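Local coordinates for protein glucosamine 6-phosphate N-acetyltransferase (Arabidopsis thaliana, PDB 3T90) that transfers the acetyl group of acetyl-CoA to the amino group of D-glucosamine 6-phosphate, a step on the route to UDP-N-acetylglucosamine, at residues V130-K134 / C135-N139; I20-L23 / G24-T27. All coordinates share one frame; numbering follows the deposited sequence.

Contact 1: residues V130-K134 / C135-N139; sequences VFYEK and CGMSN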
ATOM      1  N   VAL A 130       2.947  16.866  11.543  1.00 14.84           N
ATOM      2  CA  VAL A 130       3.793  16.997  12.711  1.00 15.32           C
ATOM      3  C   VAL A 130       3.609  15.812  13.666  1.00 15.69           C
ATOM      4  O   VAL A 130       4.582  15.403  14.275  1.00 17.31           O
ATOM      5  CB  VAL A 130       3.534  18.389  13.413  1.00 17.41           C
ATOM      6  CG1 VAL A 130       4.240  18.519  14.697  1.00 22.66           C
ATOM      7  CG2 VAL A 130       4.023  19.534  12.471  1.00 19.26           C
ATOM      8  N   PHE A 131       2.407  15.246  13.770  1.00 13.00           N
ATOM      9  CA  PHE A 131       2.177  14.051  14.537  1.00 13.34           C
ATOM     10  C   PHE A 131       3.100  12.912  14.119  1.00 13.68           C
ATOM     11  O   PHE A 131       3.762  12.264  14.926  1.00 13.29           O
ATOM     12  CB  PHE A 131       0.706  13.576  14.458  1.00 14.96           C
ATOM     13  CG  PHE A 131       0.488  12.267  15.139  1.00 19.07           C
ATOM     14  CD1 PHE A 131       0.332  12.168  16.540  1.00 24.03           C
ATOM     15  CD2 PHE A 131       0.440  11.110  14.392  1.00 19.70           C
ATOM     16  CE1 PHE A 131       0.139  10.889  17.097  1.00 21.71           C
ATOM     17  CE2 PHE A 131       0.244   9.815  14.972  1.00 23.56           C
ATOM     18  CZ  PHE A 131       0.129   9.752  16.346  1.00 23.73           C
ATOM     19  N   TYR A 132       3.113  12.645  12.814  1.00 12.74           N
ATOM     20  CA  TYR A 132       3.922  11.556  12.329  1.00 11.73           C
ATOM     21  C   TYR A 132       5.402  11.867  12.369  1.00 12.39           C
ATOM     22  O   TYR A 132       6.191  10.941  12.484  1.00 13.30           O
ATOM     23  CB  TYR A 132       3.452  11.110  10.911  1.00 11.28           C
ATOM     24  CG  TYR A 132       2.094  10.445  10.980  1.00 12.08           C
ATOM     25  CD1 TYR A 132       1.996   9.174  11.546  1.00 12.00           C
ATOM     26  CD2 TYR A 132       0.925  11.101  10.607  1.00 10.96           C
ATOM     27  CE1 TYR A 132       0.759   8.519  11.633  1.00 14.55           C
ATOM     28  CE2 TYR A 132      -0.308  10.490  10.729  1.00 13.32           C
ATOM     29  CZ  TYR A 132      -0.377   9.205  11.232  1.00 17.70           C
ATOM     30  OH  TYR A 132      -1.623   8.583  11.289  1.00 21.69           O
ATOM     31  N   GLU A 133       5.777  13.139  12.269  1.00 12.83           N
ATOM     32  CA  GLU A 133       7.206  13.460  12.514  1.00 15.58           C
ATOM     33  C   GLU A 133       7.648  13.045  13.923  1.00 17.71           C
ATOM     34  O   GLU A 133       8.821  12.640  14.114  1.00 18.21           O
ATOM     35  CB  GLU A 133       7.503  14.958  12.250  1.00 14.70           C
ATOM     36  CG  GLU A 133       7.336  15.359  10.751  1.00 15.72           C
ATOM     37  CD  GLU A 133       7.569  16.871  10.491  1.00 18.11           C
ATOM     38  OE1 GLU A 133       7.192  17.687  11.362  1.00 30.88           O
ATOM     39  OE2 GLU A 133       8.031  17.202   9.414  1.00 27.53           O
ATOM     40  N   LYS A 134       6.724  13.129  14.870  1.00 17.55           N
ATOM     41  CA  LYS A 134       7.009  12.692  16.239  1.00 19.47           C
ATOM     42  C   LYS A 134       7.222  11.219  16.375  1.00 19.21           C
ATOM     43  O   LYS A 134       7.800  10.803  17.373  1.00 20.60           O
ATOM     44  CB  LYS A 134       5.930  13.148  17.219  1.00 20.38           C
ATOM     45  CG  LYS A 134       6.031  14.647  17.476  1.00 24.00           C
ATOM     46  CD  LYS A 134       7.357  15.269  17.071  1.00 30.68           C
ATOM     47  CE  LYS A 134       7.234  16.769  16.938  1.00 35.98           C
ATOM     48  NZ  LYS A 134       5.970  17.087  16.136  1.00 35.33           N
ATOM     49  N   CYS A 135       6.817  10.437  15.349  1.00 15.43           N
ATOM     50  CA  CYS A 135       6.966   8.951  15.263  1.00 16.04           C
ATOM     51  C   CYS A 135       8.177   8.629  14.428  1.00 15.59           C
ATOM     52  O   CYS A 135       8.409   7.433  14.137  1.00 17.58           O
ATOM     53  CB  CYS A 135       5.719   8.308  14.644  1.00 16.01           C
ATOM     54  SG  CYS A 135       4.178   8.537  15.620  1.00 21.42           S
ATOM     55  N   GLY A 136       8.996   9.629  14.061  1.00 13.81           N
ATOM     56  CA  GLY A 136      10.248   9.429  13.330  1.00 14.57           C
ATOM     57  C   GLY A 136      10.095   9.459  11.820  1.00 13.30           C
ATOM     58  O   GLY A 136      11.017   9.056  11.059  1.00 14.81           O
ATOM     59  N   MET A 137       8.932   9.916  11.357  1.00 11.75           N
ATOM     60  CA  MET A 137       8.710   9.908   9.868  1.00 10.83           C
ATOM     61  C   MET A 137       8.981  11.296   9.265  1.00 11.09           C
ATOM     62  O   MET A 137       9.063  12.345   9.971  1.00 12.62           O
ATOM     63  CB  MET A 137       7.282   9.520   9.593  1.00  9.48           C
ATOM     64  CG  MET A 137       6.888   8.259  10.450  1.00 10.29           C
ATOM     65  SD  MET A 137       5.242   7.617   9.854  1.00 12.10           S
ATOM     66  CE  MET A 137       5.841   6.733   8.457  1.00 14.00           C
ATOM     67  N   SER A 138       9.105  11.301   7.935  1.00  9.56           N
ATOM     68  CA  SER A 138       9.426  12.474   7.161  1.00 10.91           C
ATOM     69  C   SER A 138       8.482  12.572   5.998  1.00  9.65           C
ATOM     70  O   SER A 138       8.042  11.546   5.440  1.00 11.02           O
ATOM     71  CB  SER A 138      10.837  12.343   6.576  1.00 13.26           C
ATOM     72  OG  SER A 138      11.751  12.464   7.669  1.00 18.77           O
ATOM     73  N   ASN A 139       8.176  13.783   5.571  1.00 11.16           N
ATOM     74  CA  ASN A 139       7.304  13.990   4.417  1.00 10.31           C
ATOM     75  C   ASN A 139       8.109  14.452   3.196  1.00 10.46           C
ATOM     76  O   ASN A 139       8.556  15.605   3.163  1.00 13.43           O
ATOM     77  CB  ASN A 139       6.304  15.109   4.765  1.00 11.44           C
ATOM     78  CG  ASN A 139       5.541  15.647   3.524  1.00 13.05           C
ATOM     79  OD1 ASN A 139       5.424  16.879   3.392  1.00 15.98           O
ATOM     80  ND2 ASN A 139       5.076  14.758   2.587  1.00  9.58           N
TER
HETATM   81  O   HOH W   1       8.986  16.013   7.113  1.00 23.19           O
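Tyr132 and Met137 meet where the chain turns out of helix 129-133, their side chains lying alongside each other and pointing the same way. Met137 is worth following outward. Its CB and CG both rest against the carbonyl oxygen of Tyr132, CG at 3.4 Å from Tyr132 O, a position that follows from CG lying beside the backbone N (chi1 -47°). SD then comes obliquely to the ring, 4.0 Å from Tyr132 CD1, in a Met-aromatic contact that also touches Tyr132 CB. A bend about the CG-SD bond then leads CE away. On the neighbouring ring, Cys135 SG sits obliquely by Phe131, 4.2 Å from Phe131 CE2, a second sulfur-aromatic contact.

Three backbone hydrogen bonds hold the turn. Tyr132 O takes two N-H groups from opposite faces of its plane: Cys135 N at 3.0 Å, well above the plane, and Met137 N at 3.1 Å, tilted only 25° from it. Gly136 N closes the shorter loop, 3.0 Å from Glu133 O, and the positive phi of Gly136 (90°) lets the chain reverse. Glu133 adds a CA-H...O contact to Met137 O, while OE2 of its extended side chain accepts from a water that in turn accepts from Asn139 N.

Tyr132 and Met137 pack on Leu122 of strand 119-124, and both touch Met144 of the second subunit; Tyr132 OH bonds a buffer molecule, EPE. This is a Schellman motif with Gly136 as the C-prime residue, ending helix 129-133; Tyr132, Glu133 and Lys134 around it probably belong, as in relatives, to the acetyl-CoA site of this GNAT fold.

Contact 2: residues I20-L23 / G24-T27; sequences IELL and GQLT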
ATOM      1  N   ILE A  20     -15.874  -1.545  14.042  1.00  8.21           N
ATOM      2  CA  ILE A  20     -16.354  -0.924  12.831  1.00  8.68           C
ATOM      3  C   ILE A  20     -16.851   0.503  13.150  1.00  9.41           C
ATOM      4  O   ILE A  20     -16.525   1.459  12.414  1.00  9.88           O
ATOM      5  CB  ILE A  20     -17.489  -1.775  12.215  1.00  9.85           C
ATOM      6  CG1 ILE A  20     -16.936  -3.193  11.891  1.00  9.04           C
ATOM      7  CG2 ILE A  20     -18.136  -1.069  10.951  1.00 13.36           C
ATOM      8  CD1 ILE A  20     -15.828  -3.117  10.772  1.00 10.52           C
ATOM      9  N   GLU A  21     -17.506   0.670  14.299  1.00 11.16           N
ATOM     10  CA  GLU A  21     -17.917   2.027  14.731  1.00 10.51           C
ATOM     11  C   GLU A  21     -16.725   2.985  14.814  1.00  9.54           C
ATOM     12  O   GLU A  21     -16.857   4.145  14.368  1.00 11.58           O
ATOM     13  CB  GLU A  21     -18.675   1.948  16.038  1.00 12.19           C
ATOM     14  CG  GLU A  21     -20.008   1.151  15.888  1.00 16.58           C
ATOM     15  CD  GLU A  21     -19.823  -0.277  16.373  1.00 21.10           C
ATOM     16  OE1 GLU A  21     -18.900  -1.034  15.918  1.00 15.88           O
ATOM     17  OE2 GLU A  21     -20.618  -0.687  17.293  1.00 32.52           O
ATOM     18  N   LEU A  22     -15.580   2.536  15.327  1.00  8.84           N
ATOM     19  CA  LEU A  22     -14.413   3.403  15.438  1.00  7.85           C
ATOM     20  C   LEU A  22     -13.886   3.719  14.040  1.00  7.52           C
ATOM     21  O   LEU A  22     -13.513   4.897  13.781  1.00  8.78           O
ATOM     22  CB  LEU A  22     -13.365   2.668  16.261  1.00  9.64           C
ATOM     23  CG  LEU A  22     -11.999   3.325  16.220  1.00  9.36           C
ATOM     24  CD1 LEU A  22     -12.049   4.791  16.788  1.00 13.32           C
ATOM     25  CD2 LEU A  22     -10.941   2.456  16.960  1.00 12.96           C
ATOM     26  N   LEU A  23     -13.836   2.701  13.146  1.00  8.41           N
ATOM     27  CA  LEU A  23     -13.409   3.008  11.760  1.00  8.67           C
ATOM     28  C   LEU A  23     -14.260   4.120  11.123  1.00  8.31           C
ATOM     29  O   LEU A  23     -13.750   4.851  10.285  1.00  9.83           O
ATOM     30  CB  LEU A  23     -13.387   1.775  10.852  1.00  7.71           C
ATOM     31  CG  LEU A  23     -12.303   0.752  11.204  1.00  9.98           C
ATOM     32  CD1 LEU A  23     -12.475  -0.567  10.419  1.00 11.60           C
ATOM     33  CD2 LEU A  23     -10.856   1.343  11.008  1.00 11.70           C
ATOM     34  N   GLY A  24     -15.530   4.192  11.502  1.00  8.19           N
ATOM     35  CA  GLY A  24     -16.446   5.203  10.980  1.00  8.14           C
ATOM     36  C   GLY A  24     -16.017   6.632  11.362  1.00 11.92           C
ATOM     37  O   GLY A  24     -16.482   7.565  10.724  1.00 11.87           O
ATOM     38  N   GLN A  25     -15.141   6.806  12.328  1.00  9.70           N
ATOM     39  CA  GLN A  25     -14.556   8.133  12.651  1.00 10.05           C
ATOM     40  C   GLN A  25     -13.450   8.531  11.667  1.00 11.89           C
ATOM     41  O   GLN A  25     -13.058   9.713  11.626  1.00 13.54           O
ATOM     42  CB  GLN A  25     -13.990   8.159  14.082  1.00  9.06           C
ATOM     43  CG  GLN A  25     -15.147   7.900  15.082  1.00 12.08           C
ATOM     44  CD  GLN A  25     -14.689   8.243  16.513  1.00 12.10           C
ATOM     45  OE1 GLN A  25     -13.829   9.092  16.747  1.00 15.26           O
ATOM     46  NE2 GLN A  25     -15.249   7.536  17.478  1.00 18.45           N
ATOM     47  N   LEU A  26     -12.986   7.575  10.869  1.00 10.07           N
ATOM     48  CA  LEU A  26     -12.022   7.865   9.759  1.00  9.23           C
ATOM     49  C   LEU A  26     -12.807   8.058   8.485  1.00  9.48           C
ATOM     50  O   LEU A  26     -12.648   9.145   7.856  1.00  9.29           O
ATOM     51  CB  LEU A  26     -10.996   6.731   9.639  1.00 11.00           C
ATOM     52  CG  LEU A  26     -10.019   6.889   8.469  1.00 10.23           C
ATOM     53  CD1 LEU A  26      -9.139   8.097   8.531  1.00 14.74           C
ATOM     54  CD2 LEU A  26      -9.126   5.572   8.510  1.00 13.07           C
ATOM     55  N   THR A  27     -13.529   7.034   7.994  1.00  9.34           N
ATOM     56  CA  THR A  27     -14.359   7.295   6.794  1.00  9.50           C
ATOM     57  C   THR A  27     -15.521   6.304   6.789  1.00  8.98           C
ATOM     58  O   THR A  27     -15.711   5.527   7.751  1.00 10.40           O
ATOM     59  CB  THR A  27     -13.515   7.232   5.552  1.00  7.70           C
ATOM     60  OG1 THR A  27     -14.257   7.848   4.468  1.00  8.39           O
ATOM     61  CG2 THR A  27     -13.135   5.783   5.094  1.00 12.69           C
TER
HETATM   62  O   HOH W   2     -17.167   5.508  17.013  1.00 29.02           O
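At the end of helix 19-23, Leu23 O accepts two backbone N-H groups, Leu26 N at 2.9 Å from above its carbonyl plane and Thr27 N at 3.2 Å within that plane, as the chain runs on through 24-26 with helical angles but without the regular bonding. Just before, Gly24 N makes an i to i-4 bond, 3.0 Å from Ile20 O, and adds a weak one to Glu21 O. Gln25 N then takes the i to i-3 partner, Leu22 O, at 2.9 Å, so the spiral tightens before Thr27 N returns to the wider spacing.

Gln25 packs its side chain back against the last turn. Its CB lies 3.3 Å from Leu22 O, and CG, held beside the backbone N (chi1 -62°), stays near the same oxygen. The rest of the chain extends past Leu22, whose CD1 lies 4.3 Å from Gln25 NE2. A water accepts from that NE2 and donates weakly to Glu21 O, linking the amide back to the helix. The amide is also held by the loop beyond strand 82-91: OE1 takes Ser93 N, and NE2 gives to Asp92 OD1. Leu26 turns its CB toward Leu23, 3.4 Å from Leu23 O.

Thr27 is probably a substrate-binding residue, by analogy with relatives. Leu22 sits on Ile64 and Thr67 of strand 63-74, and Leu22, Gln25 and Leu26 share Val90 of strand 82-91, while Ile20 and Leu23 meet Phe76 of the second subunit, where Leu77 of that subunit packs on Leu26 and Thr27.

Overall arrangement
From the N terminus, strand 5-9 leads into helix 19-23, and contact 2 turns the chain out of that helix into the loop before helix 34-45. Strands 51-58, 63-74 and 82-91, helix 100-114 and strand 119-124 follow before contact 1 turns helix 129-133 into strand 138-147. The contacts come in series, neither nested nor crossed, each closing a short local turn. The centres of contact 1 and contact 2 lie about 23 Å apart, and the nearest atoms of contact 1 and contact 2 about 8 Å apart, without touching. Contact 2 packs the first helix on the central strands; contact 1 joins the last helix to the strand that carries the sheet into the second subunit, which both contacts reach.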